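Local coordinates for envelope protein (White spot syndrome virus, PDB 7DDA) that forms part of the virion envelope and probably binds heparin through sulfate-binding sites in its C-terminal domain, the part described here, at residues L98-R103 with Y148-P153; C113-E118 with A133-D138. All blocks are in the same frame, centred on the assembly; numbering follows the deposited sequence.

In the fold
The modelled chain folds into two antiparallel four-stranded sheets packed face to face as a beta sandwich. Of the strands that carry the contacts, 95-104 comes first, after strands 30-40, 46-52 and 80-89; then come strand 110-120, which borders the other sheet, strand 131-135 and finally strand 145-153. Interaction 1 closes the longer loop by pairing 98-103 with 148-153 inside one sheet. Interaction 2 lies wholly within that loop, where 113-118 meets 133-138 and the rims of the two sheets are joined. The Tyr148 side chain reaches from interaction 1 to the loop of interaction 2, while Gly149 N probably bonds to Glu134 O, setting strand 131-135 alongside strand 145-153.

Interaction 1 of 2, residues L98-R103 with Y148-P153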
loop_
_atom_site.group_PDB
_atom_site.type_symbol
_atom_site.label_atom_id
_atom_site.label_comp_id
_atom_site.label_asym_id
_atom_site.label_seq_id
_atom_site.Cartn_x
_atom_site.Cartn_y
_atom_site.Cartn_z
ATOM N N LEU A 98 -13.891 11.855 7.792
ATOM C CA LEU A 98 -14.450 11.336 6.549
ATOM C C LEU A 98 -14.880 9.897 6.781
ATOM O O LEU A 98 -14.057 9.053 7.147
ATOM C CB LEU A 98 -13.432 11.404 5.407
ATOM C CG LEU A 98 -12.920 12.807 5.082
ATOM C CD1 LEU A 98 -11.945 12.763 3.913
ATOM C CD2 LEU A 98 -14.080 13.754 4.790
ATOM N N LEU A 99 -16.153 9.609 6.550
ATOM C CA LEU A 99 -16.684 8.298 6.887
ATOM C C LEU A 99 -17.320 7.675 5.657
ATOM O O LEU A 99 -18.154 8.301 5.000
ATOM C CB LEU A 99 -17.688 8.402 8.042
ATOM C CG LEU A 99 -18.462 7.146 8.412
ATOM C CD1 LEU A 99 -17.512 6.045 8.836
ATOM C CD2 LEU A 99 -19.437 7.469 9.543
ATOM N N TYR A 100 -16.934 6.435 5.361
ATOM C CA TYR A 100 -17.409 5.717 4.190
ATOM C C TYR A 100 -18.031 4.392 4.594
ATOM O O TYR A 100 -17.714 3.835 5.649
ATOM C CB TYR A 100 -16.259 5.500 3.194
ATOM C CG TYR A 100 -15.781 6.831 2.702
ATOM C CD1 TYR A 100 -16.380 7.445 1.605
ATOM C CD2 TYR A 100 -14.792 7.526 3.392
ATOM C CE1 TYR A 100 -15.972 8.697 1.181
ATOM C CE2 TYR A 100 -14.382 8.782 2.974
ATOM C CZ TYR A 100 -14.975 9.362 1.877
ATOM O OH TYR A 100 -14.548 10.610 1.480
ATOM N N GLY A 101 -18.932 3.906 3.749
ATOM C CA GLY A 101 -19.511 2.581 3.904
ATOM C C GLY A 101 -19.238 1.729 2.680
ATOM O O GLY A 101 -19.268 2.223 1.552
ATOM N N LEU A 102 -18.968 0.447 2.908
ATOM C CA LEU A 102 -18.897 -0.548 1.846
ATOM C C LEU A 102 -19.972 -1.598 2.105
ATOM O O LEU A 102 -19.970 -2.250 3.157
ATOM C CB LEU A 102 -17.504 -1.197 1.784
ATOM C CG LEU A 102 -17.260 -2.302 0.741
ATOM C CD1 LEU A 102 -15.813 -2.303 0.232
ATOM C CD2 LEU A 102 -17.619 -3.684 1.278
ATOM N N ARG A 103 -20.871 -1.781 1.146
ATOM C CA ARG A 103 -21.907 -2.800 1.255
ATOM C C ARG A 103 -21.586 -4.012 0.389
ATOM O O ARG A 103 -21.310 -3.879 -0.813
ATOM C CB ARG A 103 -23.278 -2.249 0.871
ATOM C CG ARG A 103 -24.412 -3.083 1.455
ATOM C CD ARG A 103 -25.780 -2.535 1.063
ATOM N NE ARG A 103 -25.991 -1.164 1.522
ATOM C CZ ARG A 103 -26.253 -0.813 2.782
ATOM N NH1 ARG A 103 -26.355 -1.732 3.738
ATOM N NH2 ARG A 103 -26.415 0.468 3.095
ATOM N N TYR A 148 -16.045 2.658 7.480
ATOM C CA TYR A 148 -14.623 2.964 7.614
ATOM C C TYR A 148 -14.439 4.471 7.724
ATOM O O TYR A 148 -14.780 5.213 6.799
ATOM C CB TYR A 148 -13.858 2.362 6.433
ATOM C CG TYR A 148 -14.101 0.862 6.446
ATOM C CD1 TYR A 148 -13.445 0.048 7.367
ATOM C CD2 TYR A 148 -15.053 0.280 5.623
ATOM C CE1 TYR A 148 -13.700 -1.300 7.443
ATOM C CE2 TYR A 148 -15.317 -1.088 5.693
ATOM C CZ TYR A 148 -14.638 -1.863 6.604
ATOM O OH TYR A 148 -14.879 -3.212 6.677
ATOM N N GLY A 149 -13.928 4.923 8.864
ATOM C CA GLY A 149 -13.827 6.343 9.168
ATOM C C GLY A 149 -12.381 6.796 9.300
ATOM O O GLY A 149 -11.554 6.106 9.901
ATOM N N PHE A 150 -12.095 7.972 8.755
ATOM C CA PHE A 150 -10.740 8.490 8.741
ATOM C C PHE A 150 -10.723 9.892 9.325
ATOM O O PHE A 150 -11.564 10.724 8.972
ATOM C CB PHE A 150 -10.199 8.457 7.321
ATOM C CG PHE A 150 -10.281 7.095 6.701
ATOM C CD1 PHE A 150 -9.306 6.138 6.965
ATOM C CD2 PHE A 150 -11.363 6.744 5.906
ATOM C CE1 PHE A 150 -9.386 4.873 6.415
ATOM C CE2 PHE A 150 -11.456 5.472 5.349
ATOM C CZ PHE A 150 -10.464 4.538 5.599
ATOM N N LEU A 151 -9.798 10.135 10.247
ATOM C CA LEU A 151 -9.522 11.478 10.743
ATOM C C LEU A 151 -8.325 12.006 9.974
ATOM O O LEU A 151 -7.239 11.421 10.042
ATOM C CB LEU A 151 -9.211 11.461 12.236
ATOM C CG LEU A 151 -8.980 12.796 12.952
ATOM C CD1 LEU A 151 -10.144 13.785 12.811
ATOM C CD2 LEU A 151 -8.646 12.532 14.409
ATOM N N ILE A 152 -8.513 13.074 9.215
ATOM C CA ILE A 152 -7.369 13.603 8.472
ATOM C C ILE A 152 -7.090 15.044 8.896
ATOM O O ILE A 152 -8.010 15.757 9.329
ATOM C CB ILE A 152 -7.566 13.507 6.943
ATOM C CG1 ILE A 152 -8.618 14.496 6.461
ATOM C CG2 ILE A 152 -7.914 12.089 6.515
ATOM C CD1 ILE A 152 -8.641 14.662 4.959
ATOM N N PRO A 153 -5.839 15.500 8.828
ATOM C CA PRO A 153 -5.578 16.933 8.964
ATOM C C PRO A 153 -6.146 17.669 7.768
ATOM O O PRO A 153 -6.235 17.116 6.667
ATOM C CB PRO A 153 -4.047 17.022 8.992
ATOM C CG PRO A 153 -3.560 15.612 9.163
ATOM C CD PRO A 153 -4.610 14.738 8.570
#
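Tyr100 and Phe150 meet ring edge to ring edge on the inner face of an antiparallel strand pair, with Tyr100 CD2 4.3 Å from Phe150 CD2. Each CD2 lies near the plane of the other ring, so neither ring stacks over its partner. Both residues belong to hydrogen-bonded pairs, which puts their rings on the same face as Leu98 and Tyr148. The apolar row continues to one side, where Leu98 CD1 comes within 4.0 Å of Ile152 CD1 as the two side chains cross obliquely. On the other side, Leu102 CB approaches the edge of the Tyr148 ring at CE2, a looser contact of 4.5 Å. Leu99 occupies the opposite face; its CD1 folds over the facing backbone, 3.7 Å from Gly149 CA.

Beneath these side chains the strands run at 163° to each other, in the register Leu98 with Phe150 and Tyr100 with Tyr148. Each pair is joined by two backbone bonds: Leu98 N to Phe150 O, Phe150 N to Leu98 O, Tyr100 N to Tyr148 O and Tyr148 N to Tyr100 O (2.7 Å). Leu99 and Gly149 form the intervening non-hydrogen-bonded pair, and Gly149 CA adds a CA-H...O contact to Leu98 O at 3.4 Å. The phenol groups find their partners elsewhere: Tyr100 OH bonds to Gly44 O and Tyr148 OH to Asn136 O.

The pair forms the middle of its sheet, between strands 80-89 and 131-135. Its inner face packs on strands 160-170 and 110-120 of the second sheet, building the core of the beta sandwich.

Interaction 2 of 2, residues C113-E118 with A133-D138; sequences CRIFAE and AENNRD. With SO4 (sulfate ion), chain B.
Arg114 and Arg137 mark the rim of the beta sandwich, where border strand 110-120 of one sheet faces the turn that follows strand 131-135 of the other. A weak hydrogen bond runs from Arg114 NH2 to Arg137 O (3.0 Å), and Arg137 CB lies over one face of the guanidinium, offset toward its rim. Arg114 bends at chi2 (-69°), which turns CD off the line of the chain; farther out, its NH1 bonds Cys113 O at 2.7 Å, from above the carbonyl plane.

Ordered waters fill much of the bridge. One lies within hydrogen-bonding distance of Cys113 O and Asn135 OD1. Another, in plane at the edge of the Arg114 guanidinium, accepts from NH1 and Cys113 N, with Asn136 O and Asp138 O in reach as acceptors. Ile115 and Asn135 reach tip to tip, CD1 of the isoleucine 3.9 Å from ND2 of the asparagine.

Asn136 OD1 accepts from Asp138 N (2.8 Å), an Asx turn in the loop after strand 131-135. Its ND2 meets a sulfate also bonded by Lys147 N, at a doubtfully short separation. The ion probably comes from the crystallisation liquor, but its place is consistent with the sulfate sites linked to heparin binding.

Glu48 and Glu120 of a neighbouring subunit form salt bridges with Arg114 and Arg137 respectively, probably offsetting their like charges. Within the chain, strand 110-120 pairs with strand 160-170, and strand 131-135 with strand 145-153.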
loop_
_atom_site.group_PDB
_atom_site.type_symbol
_atom_site.label_atom_id
_atom_site.label_comp_id
_atom_site.label_asym_id
_atom_site.label_seq_id
_atom_site.Cartn_x
_atom_site.Cartn_y
_atom_site.Cartn_z
ATOM N N CYS A 113 -13.173 -7.334 5.215
ATOM C CA CYS A 113 -12.619 -6.139 4.591
ATOM C C CYS A 113 -11.496 -5.594 5.459
ATOM O O CYS A 113 -11.704 -5.328 6.648
ATOM C CB CYS A 113 -13.696 -5.070 4.400
ATOM S SG CYS A 113 -13.205 -3.710 3.328
ATOM N N ARG A 114 -10.315 -5.410 4.870
ATOM C CA ARG A 114 -9.231 -4.674 5.508
ATOM C C ARG A 114 -8.869 -3.478 4.634
ATOM O O ARG A 114 -9.042 -3.521 3.410
ATOM C CB ARG A 114 -8.003 -5.560 5.738
ATOM C CG ARG A 114 -8.256 -6.766 6.622
ATOM C CD ARG A 114 -8.512 -6.334 8.038
ATOM N NE ARG A 114 -8.914 -7.445 8.901
ATOM C CZ ARG A 114 -10.159 -7.921 8.986
ATOM N NH1 ARG A 114 -11.130 -7.404 8.234
ATOM N NH2 ARG A 114 -10.431 -8.923 9.817
ATOM N N ILE A 115 -8.367 -2.404 5.264
ATOM C CA ILE A 115 -8.194 -1.134 4.573
ATOM C C ILE A 115 -6.797 -0.556 4.760
ATOM O O ILE A 115 -6.092 -0.815 5.741
ATOM C CB ILE A 115 -9.213 -0.069 5.020
ATOM C CG1 ILE A 115 -8.898 0.335 6.449
ATOM C CG2 ILE A 115 -10.663 -0.537 4.810
ATOM C CD1 ILE A 115 -9.666 1.486 6.928
ATOM N N PHE A 116 -6.429 0.272 3.791
ATOM C CA PHE A 116 -5.280 1.149 3.848
ATOM C C PHE A 116 -5.692 2.465 3.192
ATOM O O PHE A 116 -6.429 2.470 2.199
ATOM C CB PHE A 116 -4.074 0.521 3.134
ATOM C CG PHE A 116 -2.916 1.467 2.975
ATOM C CD1 PHE A 116 -2.253 1.959 4.088
ATOM C CD2 PHE A 116 -2.541 1.923 1.716
ATOM C CE1 PHE A 116 -1.206 2.854 3.949
ATOM C CE2 PHE A 116 -1.491 2.813 1.572
ATOM C CZ PHE A 116 -0.817 3.278 2.691
ATOM N N ALA A 117 -5.226 3.581 3.743
ATOM C CA ALA A 117 -5.574 4.885 3.194
ATOM C C ALA A 117 -4.368 5.817 3.248
ATOM O O ALA A 117 -3.525 5.713 4.143
ATOM C CB ALA A 117 -6.753 5.507 3.944
ATOM N N GLU A 118 -4.299 6.728 2.280
ATOM C CA GLU A 118 -3.178 7.652 2.157
ATOM C C GLU A 118 -3.632 8.921 1.443
ATOM O O GLU A 118 -4.507 8.884 0.575
ATOM C CB GLU A 118 -1.979 6.966 1.466
ATOM C CG GLU A 118 -2.221 6.277 0.086
ATOM C CD GLU A 118 -1.932 7.102 -1.158
ATOM O OE1 GLU A 118 -1.243 8.121 -1.047
ATOM O OE2 GLU A 118 -2.298 6.656 -2.272
ATOM N N ALA A 133 -10.736 5.557 12.581
ATOM C CA ALA A 133 -11.851 5.654 13.519
ATOM C C ALA A 133 -12.712 4.407 13.375
ATOM O O ALA A 133 -12.285 3.318 13.770
ATOM C CB ALA A 133 -12.666 6.931 13.284
ATOM N N GLU A 134 -13.907 4.547 12.798
ATOM C CA GLU A 134 -14.721 3.379 12.474
ATOM C C GLU A 134 -13.946 2.420 11.579
ATOM O O GLU A 134 -13.318 2.827 10.596
ATOM C CB GLU A 134 -16.005 3.797 11.768
ATOM C CG GLU A 134 -17.013 4.524 12.631
ATOM C CD GLU A 134 -16.803 6.023 12.660
ATOM O OE1 GLU A 134 -15.691 6.492 12.345
ATOM O OE2 GLU A 134 -17.772 6.741 12.973
ATOM N N ASN A 135 -14.009 1.136 11.919
ATOM C CA ASN A 135 -13.350 0.105 11.127
ATOM C C ASN A 135 -14.029 -1.224 11.426
ATOM O O ASN A 135 -13.844 -1.774 12.509
ATOM C CB ASN A 135 -11.867 0.042 11.466
ATOM C CG ASN A 135 -11.094 -0.800 10.494
ATOM O OD1 ASN A 135 -11.608 -1.776 9.954
ATOM N ND2 ASN A 135 -9.842 -0.436 10.266
ATOM N N ASN A 136 -14.768 -1.762 10.465
ATOM C CA ASN A 136 -15.434 -3.048 10.659
ATOM C C ASN A 136 -14.484 -4.187 10.293
ATOM O O ASN A 136 -14.195 -4.427 9.114
ATOM C CB ASN A 136 -16.718 -3.104 9.836
ATOM C CG ASN A 136 -17.527 -4.357 10.112
ATOM O OD1 ASN A 136 -17.033 -5.310 10.711
ATOM N ND2 ASN A 136 -18.789 -4.348 9.704
ATOM N N ARG A 137 -14.031 -4.914 11.301
ATOM C CA ARG A 137 -13.140 -6.051 11.113
ATOM C C ARG A 137 -13.878 -7.376 11.038
ATOM O O ARG A 137 -13.241 -8.415 10.848
ATOM C CB ARG A 137 -12.117 -6.103 12.255
ATOM C CG ARG A 137 -11.194 -4.930 12.223
ATOM C CD ARG A 137 -10.614 -4.596 13.561
ATOM N NE ARG A 137 -9.653 -3.498 13.428
ATOM C CZ ARG A 137 -8.523 -3.543 12.721
ATOM N NH1 ARG A 137 -8.136 -4.659 12.100
ATOM N NH2 ARG A 137 -7.757 -2.464 12.661
ATOM N N ASP A 138 -15.196 -7.368 11.188
ATOM C CA ASP A 138 -15.953 -8.598 11.314
ATOM C C ASP A 138 -16.451 -9.070 9.962
ATOM O O ASP A 138 -16.189 -8.470 8.919
ATOM C CB ASP A 138 -17.127 -8.409 12.266
ATOM C CG ASP A 138 -16.701 -7.820 13.579
ATOM O OD1 ASP A 138 -15.712 -8.331 14.159
ATOM O OD2 ASP A 138 -17.343 -6.840 14.020
HETATM S S SO4 B . -19.674 -1.138 10.695
HETATM O O1 SO4 B . -19.438 -1.890 11.932
HETATM O O2 SO4 B . -19.737 -2.045 9.583
HETATM O O3 SO4 B . -18.521 -0.266 10.535
HETATM O O4 SO4 B . -20.871 -0.350 10.816
HETATM O O HOH W 1 -10.884 -3.848 8.611
HETATM O O HOH W 2 -14.083 -7.023 7.906
HETATM O O HOH W 3 -8.283 -2.511 8.211
#